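PDB 3QI7: putative transcriptional regulator from Clostridium difficile, which is of unknown function but, as a putative lipoprotein with a periplasmic-binding-protein-like fold, may bind a small ligand such as a sugar. Local coordinates for residues A[161-166]-A[230-235]; A[18-23]-A[93-98]; A[166-171]-A[193-198]. All blocks are in the same frame, centred on the assembly; numbering follows the deposited sequence. Where two conformers were deposited one is given.

Contact 1. Residues A[161-166]-A[230-235]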
# COMPACT_ATOMS: atom_id res chain seq x y z
N HIS A 161 -7.73 -5.43 19.02
CA HIS A 161 -8.10 -4.58 17.88
C HIS A 161 -8.78 -3.30 18.36
O HIS A 161 -9.77 -3.37 19.10
CB HIS A 161 -9.09 -5.34 17.00
CG HIS A 161 -9.46 -4.63 15.73
ND1 HIS A 161 -10.40 -3.62 15.68
CD2 HIS A 161 -9.05 -4.83 14.45
CE1 HIS A 161 -10.53 -3.22 14.43
NE2 HIS A 161 -9.72 -3.93 13.67
N TYR A 162 -8.20 -2.14 17.98
CA TYR A 162 -8.67 -0.81 18.41
C TYR A 162 -9.15 -0.02 17.18
O TYR A 162 -8.43 0.12 16.21
CB TYR A 162 -7.53 -0.03 19.09
CG TYR A 162 -7.13 -0.51 20.45
CD1 TYR A 162 -7.94 -0.31 21.54
CD2 TYR A 162 -5.89 -1.13 20.67
CE1 TYR A 162 -7.58 -0.75 22.79
CE2 TYR A 162 -5.52 -1.57 21.91
CZ TYR A 162 -6.36 -1.37 22.98
OH TYR A 162 -5.98 -1.81 24.23
N ALA A 163 -10.37 0.53 17.28
CA ALA A 163 -11.04 1.29 16.22
C ALA A 163 -12.27 1.94 16.84
O ALA A 163 -12.89 1.35 17.73
CB ALA A 163 -11.53 0.35 15.11
N SER A 164 -12.61 3.14 16.39
CA SER A 164 -13.84 3.82 16.82
C SER A 164 -15.06 3.24 16.08
O SER A 164 -14.91 2.63 15.04
CB SER A 164 -13.75 5.32 16.53
OG SER A 164 -13.98 5.60 15.15
N THR A 165 -16.27 3.49 16.58
CA THR A 165 -17.45 2.97 15.87
C THR A 165 -17.65 3.69 14.52
O THR A 165 -18.14 3.07 13.56
CB THR A 165 -18.70 2.96 16.76
OG1 THR A 165 -18.95 4.26 17.28
CG2 THR A 165 -18.50 2.00 17.92
N ASP A 166 -17.21 4.96 14.42
CA ASP A 166 -17.13 5.64 13.13
C ASP A 166 -16.15 4.97 12.17
O ASP A 166 -16.46 4.82 10.98
CB ASP A 166 -16.77 7.11 13.27
CG ASP A 166 -17.94 7.97 13.80
OD1 ASP A 166 -19.08 7.51 13.90
OD2 ASP A 166 -17.69 9.14 14.10
N PHE A 230 -3.12 -3.89 17.73
CA PHE A 230 -3.32 -3.35 16.40
C PHE A 230 -4.31 -2.22 16.41
O PHE A 230 -5.37 -2.35 17.02
CB PHE A 230 -3.88 -4.45 15.51
CG PHE A 230 -4.19 -4.01 14.10
CD1 PHE A 230 -3.16 -3.78 13.20
CD2 PHE A 230 -5.49 -3.88 13.67
CE1 PHE A 230 -3.42 -3.43 11.88
CE2 PHE A 230 -5.75 -3.49 12.36
CZ PHE A 230 -4.71 -3.26 11.46
N GLY A 231 -3.98 -1.15 15.67
CA GLY A 231 -4.91 -0.02 15.47
C GLY A 231 -5.09 0.29 13.99
O GLY A 231 -4.40 -0.28 13.11
N VAL A 232 -6.01 1.21 13.71
CA VAL A 232 -6.54 1.35 12.35
C VAL A 232 -6.16 2.64 11.65
O VAL A 232 -6.54 2.83 10.50
CB VAL A 232 -8.07 1.09 12.30
CG1 VAL A 232 -8.43 -0.28 12.90
CG2 VAL A 232 -8.87 2.22 12.97
N ASN A 233 -5.34 3.49 12.30
CA ASN A 233 -4.78 4.69 11.67
C ASN A 233 -3.40 5.06 12.27
O ASN A 233 -2.96 4.48 13.29
CB ASN A 233 -5.76 5.88 11.75
CG ASN A 233 -6.21 6.18 13.18
OD1 ASN A 233 -5.37 6.40 14.07
ND2 ASN A 233 -7.53 6.15 13.42
N GLU A 234 -2.74 6.01 11.63
CA GLU A 234 -1.37 6.32 11.96
C GLU A 234 -1.28 6.92 13.35
O GLU A 234 -0.27 6.76 14.04
CB GLU A 234 -0.79 7.31 10.95
CG GLU A 234 -0.64 6.77 9.55
CD GLU A 234 -0.13 7.82 8.56
OE1 GLU A 234 -0.09 9.02 8.92
OE2 GLU A 234 0.25 7.43 7.44
N TYR A 235 -2.32 7.64 13.76
CA TYR A 235 -2.33 8.26 15.10
C TYR A 235 -2.33 7.15 16.17
O TYR A 235 -1.55 7.19 17.12
CB TYR A 235 -3.51 9.22 15.27
CG TYR A 235 -3.45 9.98 16.59
CD1 TYR A 235 -2.69 11.14 16.71
CD2 TYR A 235 -4.10 9.51 17.71
CE1 TYR A 235 -2.60 11.83 17.93
CE2 TYR A 235 -4.01 10.19 18.93
CZ TYR A 235 -3.26 11.34 19.03
OH TYR A 235 -3.18 12.00 20.23
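His161 and Phe230 both turn CG anti to the backbone N (chi1 -175° and 178°), so the two rings leave their neighbouring strands side by side and point the same way. The closest atoms are the two CD2 carbons, with His161 CD2 3.8 Å from Phe230 CD2. On the phenylalanine side this approach comes at the ring edge, near its plane, yet the two rings as a whole meet obliquely, with centroids 5.8 Å apart. Tyr162, next along the strand, lies on the other face of the sheet, with CG beside its backbone N. Its hydroxyl there hydrogen-bonds Asp215 of helix 203-223, while helix 171-186 packs against His161 and Phe230.

The strands run parallel in register, His161 opposite Phe230. Tyr162 N donates to Phe230 O at 3.0 Å, with an N-H...O angle of 152°, and the nitrogen lies nearly along the C=O axis. Strand 159-164 is the middle one of a three-stranded parallel sheet of order 2-1-3, flanked by 191-196 and 228-231, an open alpha/beta arrangement consistent with one lobe of a periplasmic-binding-protein-like fold.

Val232 turns its side chain toward strand 159-164. Val232 CG1, anti to the carbonyl carbon, lies 3.3 Å from Tyr162 O. The same Val232 CG1 also meets Ala163 CB and His161 CE1, each at 3.9 Å. Tyr162 O is thereby buried without a hydrogen-bonding partner, lying against a methyl group. Val232 also touches Arg176 of helix 171-186. Immediately afterwards Asn233 takes the N-cap position of helix 234-247, where Asn233 OD1 accepts a hydrogen bond from the backbone N-H of Met236.

Contact 2. Residues A[18-23]-A[93-98]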
# COMPACT_ATOMS: atom_id res chain seq x y z
N VAL A 18 -0.49 8.82 -13.08
CA VAL A 18 -1.36 9.79 -12.44
C VAL A 18 -1.37 9.58 -10.93
O VAL A 18 -1.67 8.47 -10.44
CB VAL A 18 -2.80 9.64 -12.99
CG1 VAL A 18 -3.75 10.70 -12.34
CG2 VAL A 18 -2.78 9.72 -14.49
N THR A 19 -1.03 10.63 -10.19
CA THR A 19 -1.11 10.59 -8.75
C THR A 19 -1.80 11.84 -8.22
O THR A 19 -1.97 12.81 -8.95
CB THR A 19 0.28 10.54 -8.09
OG1 THR A 19 0.88 11.83 -8.12
CG2 THR A 19 1.23 9.54 -8.80
N GLN A 20 -2.18 11.80 -6.94
CA GLN A 20 -2.53 13.01 -6.21
C GLN A 20 -1.27 13.87 -5.98
O GLN A 20 -0.13 13.39 -6.14
CB GLN A 20 -3.24 12.67 -4.89
CG GLN A 20 -4.63 11.99 -5.08
CD GLN A 20 -5.30 11.58 -3.76
OE1 GLN A 20 -5.85 10.48 -3.64
NE2 GLN A 20 -5.23 12.46 -2.76
N PRO A 21 -1.47 15.16 -5.64
CA PRO A 21 -0.31 16.03 -5.47
C PRO A 21 0.49 15.71 -4.22
O PRO A 21 0.01 15.00 -3.31
CB PRO A 21 -0.91 17.45 -5.38
CG PRO A 21 -2.36 17.32 -5.38
CD PRO A 21 -2.74 15.90 -5.67
N LEU A 22 1.72 16.22 -4.21
CA LEU A 22 2.68 15.97 -3.14
C LEU A 22 2.05 16.27 -1.79
O LEU A 22 2.22 15.51 -0.84
CB LEU A 22 3.92 16.82 -3.36
CG LEU A 22 5.08 16.77 -2.36
CD1 LEU A 22 5.71 15.38 -2.30
CD2 LEU A 22 6.11 17.84 -2.77
N SER A 23 1.28 17.35 -1.72
CA SER A 23 0.62 17.78 -0.47
C SER A 23 -0.37 16.76 0.11
O SER A 23 -0.68 16.83 1.30
CB SER A 23 -0.11 19.12 -0.69
OG SER A 23 -1.15 19.00 -1.67
N VAL A 93 -2.72 4.70 -13.01
CA VAL A 93 -3.39 5.60 -12.08
C VAL A 93 -3.25 5.05 -10.65
O VAL A 93 -3.56 3.90 -10.40
CB VAL A 93 -4.89 5.74 -12.46
CG1 VAL A 93 -5.61 6.61 -11.43
CG2 VAL A 93 -5.05 6.31 -13.86
N SER A 94 -2.75 5.87 -9.73
CA SER A 94 -2.60 5.48 -8.35
C SER A 94 -3.33 6.44 -7.37
O SER A 94 -2.83 7.51 -7.08
CB SER A 94 -1.10 5.38 -7.99
OG SER A 94 -0.90 4.76 -6.71
N THR A 95 -4.50 6.03 -6.87
CA THR A 95 -5.24 6.76 -5.82
C THR A 95 -6.19 5.79 -5.09
O THR A 95 -6.83 4.95 -5.72
CB THR A 95 -6.09 7.97 -6.40
OG1 THR A 95 -6.87 8.60 -5.35
CG2 THR A 95 -7.07 7.51 -7.50
N ASP A 96 -6.32 5.93 -3.78
CA ASP A 96 -7.31 5.16 -3.01
C ASP A 96 -8.76 5.65 -3.24
O ASP A 96 -9.70 5.02 -2.78
CB ASP A 96 -7.02 5.27 -1.50
CG ASP A 96 -5.73 4.58 -1.08
OD1 ASP A 96 -5.40 3.48 -1.60
OD2 ASP A 96 -5.06 5.15 -0.17
N GLN A 97 -8.93 6.76 -3.95
CA GLN A 97 -10.23 7.35 -4.15
C GLN A 97 -10.87 6.88 -5.48
O GLN A 97 -10.17 6.45 -6.41
CB GLN A 97 -10.12 8.87 -4.12
CG GLN A 97 -9.51 9.40 -2.81
CD GLN A 97 -9.56 10.90 -2.72
OE1 GLN A 97 -10.64 11.50 -2.62
NE2 GLN A 97 -8.38 11.53 -2.77
N ALA A 98 -12.19 6.98 -5.54
CA ALA A 98 -12.98 6.60 -6.71
C ALA A 98 -13.31 7.83 -7.53
O ALA A 98 -13.30 8.94 -7.01
CB ALA A 98 -14.30 5.89 -6.27
O HOH W 1 -1.69 9.37 -5.38
O HOH W 2 -4.66 7.89 -2.37
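Parallel pairing at the C-terminal ends of strands 13-19 and 88-94, in the larger sheet of this periplasmic-binding-protein-like fold, gives way here to a polar, hydrated pair of loops. The tight part is the strand end. Ser94 N donates to Val18 O at 2.9 Å along an almost straight line (172°), and Val18 and Val93 lie side by side on one face, Val18 CB 4.1 Å from Val93 CG2. On the other face Ser94 OG hydrogen-bonds Ala119 O; Thr19 OG1 donates to Gln20 O and also bonds His61 NE2.

One water bridges the two chains, accepting from Gln20 N and donating to Ser94 O. Solvent reaches Asp96, exposed, and Gln97, partly exposed, but the Gln20 amide is buried. The extended Gln20 side chain crosses Thr95 and Gln97 at about a right angle, and Gln20 NE2 bonds Glu24 OE1, fixing which way round the amide sits. Three donors grip Gln20 OE1, one being a second water that accepts from Asp96 N. Thr95 OG1, an ST-turn acceptor from Gln97 N, donates in the carbonyl plane on a lone pair at 2.7 Å from Gln20 OE1, whereas Gln97 NE2 approaches Gln20 OE1 from above that plane, at 2.9 Å.

Contact 3. Residues A[166-171]-A[193-198]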
# COMPACT_ATOMS: atom_id res chain seq x y z
N ASP A 166 -17.21 4.96 14.42
CA ASP A 166 -17.13 5.64 13.13
C ASP A 166 -16.15 4.97 12.17
O ASP A 166 -16.46 4.82 10.98
CB ASP A 166 -16.77 7.11 13.27
CG ASP A 166 -17.94 7.97 13.80
OD1 ASP A 166 -19.08 7.51 13.90
OD2 ASP A 166 -17.69 9.14 14.10
N ASP A 167 -14.96 4.59 12.66
CA ASP A 167 -14.00 3.81 11.85
C ASP A 167 -14.62 2.54 11.27
O ASP A 167 -14.35 2.19 10.12
CB ASP A 167 -12.75 3.37 12.65
CG ASP A 167 -11.85 4.52 13.08
OD1 ASP A 167 -11.67 5.51 12.31
OD2 ASP A 167 -11.29 4.41 14.19
N LEU A 168 -15.43 1.85 12.07
CA LEU A 168 -16.10 0.63 11.61
C LEU A 168 -17.15 0.84 10.49
O LEU A 168 -17.65 -0.16 9.95
CB LEU A 168 -16.72 -0.11 12.81
CG LEU A 168 -15.76 -0.60 13.92
CD1 LEU A 168 -16.52 -1.40 14.96
CD2 LEU A 168 -14.63 -1.45 13.36
N LYS A 169 -17.48 2.09 10.15
CA LYS A 169 -18.36 2.42 9.01
C LYS A 169 -17.62 2.25 7.69
O LYS A 169 -18.23 2.06 6.64
CB LYS A 169 -18.86 3.88 9.09
CG LYS A 169 -19.67 4.23 10.34
CD LYS A 169 -20.27 5.66 10.26
CE LYS A 169 -19.20 6.74 10.01
NZ LYS A 169 -19.67 8.11 10.35
N ASP A 170 -16.30 2.37 7.74
CA ASP A 170 -15.47 2.17 6.55
C ASP A 170 -15.47 0.69 6.17
O ASP A 170 -15.08 -0.15 6.98
CB ASP A 170 -14.04 2.67 6.80
CG ASP A 170 -13.08 2.33 5.67
OD1 ASP A 170 -12.80 1.14 5.44
OD2 ASP A 170 -12.59 3.27 5.00
N VAL A 171 -15.88 0.36 4.94
CA VAL A 171 -16.17 -1.02 4.57
C VAL A 171 -14.95 -1.92 4.63
O VAL A 171 -15.07 -3.09 4.97
CB VAL A 171 -16.86 -1.16 3.17
CG1 VAL A 171 -18.27 -0.55 3.21
CG2 VAL A 171 -16.01 -0.53 2.06
N GLN A 193 -11.97 -7.13 20.91
CA GLN A 193 -12.31 -5.89 20.18
C GLN A 193 -12.64 -4.77 21.15
O GLN A 193 -13.49 -4.93 22.02
CB GLN A 193 -13.47 -6.11 19.19
CG GLN A 193 -14.01 -4.82 18.62
CD GLN A 193 -15.15 -5.06 17.69
OE1 GLN A 193 -15.41 -6.19 17.32
NE2 GLN A 193 -15.87 -4.00 17.33
N VAL A 194 -11.94 -3.65 21.00
CA VAL A 194 -12.11 -2.50 21.88
C VAL A 194 -12.44 -1.27 21.06
O VAL A 194 -11.68 -0.87 20.15
CB VAL A 194 -10.86 -2.25 22.71
CG1 VAL A 194 -11.10 -1.07 23.72
CG2 VAL A 194 -10.46 -3.51 23.44
N ASN A 195 -13.60 -0.68 21.39
CA ASN A 195 -14.06 0.57 20.80
C ASN A 195 -13.39 1.79 21.43
O ASN A 195 -13.51 2.04 22.66
CB ASN A 195 -15.59 0.73 20.92
CG ASN A 195 -16.38 -0.23 19.99
OD1 ASN A 195 -15.82 -0.98 19.16
ND2 ASN A 195 -17.71 -0.21 20.14
N THR A 196 -12.70 2.52 20.58
CA THR A 196 -12.04 3.78 20.91
C THR A 196 -13.01 4.97 20.65
O THR A 196 -13.93 4.84 19.82
CB THR A 196 -10.76 3.99 20.06
OG1 THR A 196 -11.09 3.97 18.66
CG2 THR A 196 -9.75 2.90 20.31
N PRO A 197 -12.82 6.10 21.36
CA PRO A 197 -13.66 7.28 21.13
C PRO A 197 -13.60 7.79 19.69
O PRO A 197 -12.52 7.85 19.08
CB PRO A 197 -13.08 8.33 22.10
CG PRO A 197 -12.39 7.54 23.16
CD PRO A 197 -11.88 6.29 22.48
N ASN A 198 -14.76 8.16 19.15
CA ASN A 198 -14.86 8.80 17.86
C ASN A 198 -14.07 10.09 17.84
O ASN A 198 -14.09 10.85 18.80
CB ASN A 198 -16.32 9.13 17.51
CG ASN A 198 -17.10 7.92 17.09
OD1 ASN A 198 -16.56 6.96 16.56
ND2 ASN A 198 -18.39 7.96 17.31
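Asn198 leads from the end of strand 191-196 back over the loop at Asp166. CG lies anti to the carbonyl carbon (chi1 -75°), which carries the amide across Asp166 at about a right angle. Asn198 CB is 3.7 Å from Asp166 OD2. The next atom, Asn198 CG, comes closer, 3.3 Å from the same Asp166 OD2, because the amide and carboxylate planes are stacked, only 8° apart. At the tip the two branches differ. Asn198 OD1 accepts from Asp166 N at 3.0 Å, the N-H lying in the carbonyl plane on a lone pair with an angle of 160°. Ser164 OG gives Asn198 OD1 a second, weak hydrogen bond. Asn198 ND2 rests 3.5 Å from Asp166 OD2, but the angle is too poor for a hydrogen bond, so that part of the contact is stacking.

These segments belong to a beta-alpha-beta unit: strand 159-164 leads through this loop, with a 3-10 turn at 167-169, into helix 171-186 and then to the neighbouring parallel strand 191-196. Asp170 OD1 caps the helix start at Ile173 N. Lower down the strand, Leu168 and Gln193 meet tip to tip, with Leu168 CD1 3.6 Å from Gln193 NE2, while both side chains touch Leu177 of the helix. A long, weak ion pair from Lys169 NZ reaches Asp166 OD1 and may partly offset the carboxylate's charge.

Contact 2 comes first along the chain and closes before the others open; contact 3 is then nested inside the loop closed by contact 1. Contacts 1 and 3 have centres about 6 Å apart and share Asp166. Contact 1 pairs strand 159-164 with 228-231, while contact 3 sets the loop following 159-164 against strand 191-196; His161 O to Val194 N, at 2.9 Å, ties the two together. Contact 2 lies in the other, mixed sheet, its centre about 23 Å from that of contact 1 and about 25 Å from that of contact 3. The two sheets are consistent with the two lobes of a periplasmic-binding-protein-like fold, where ligands typically bind in the cleft between lobes.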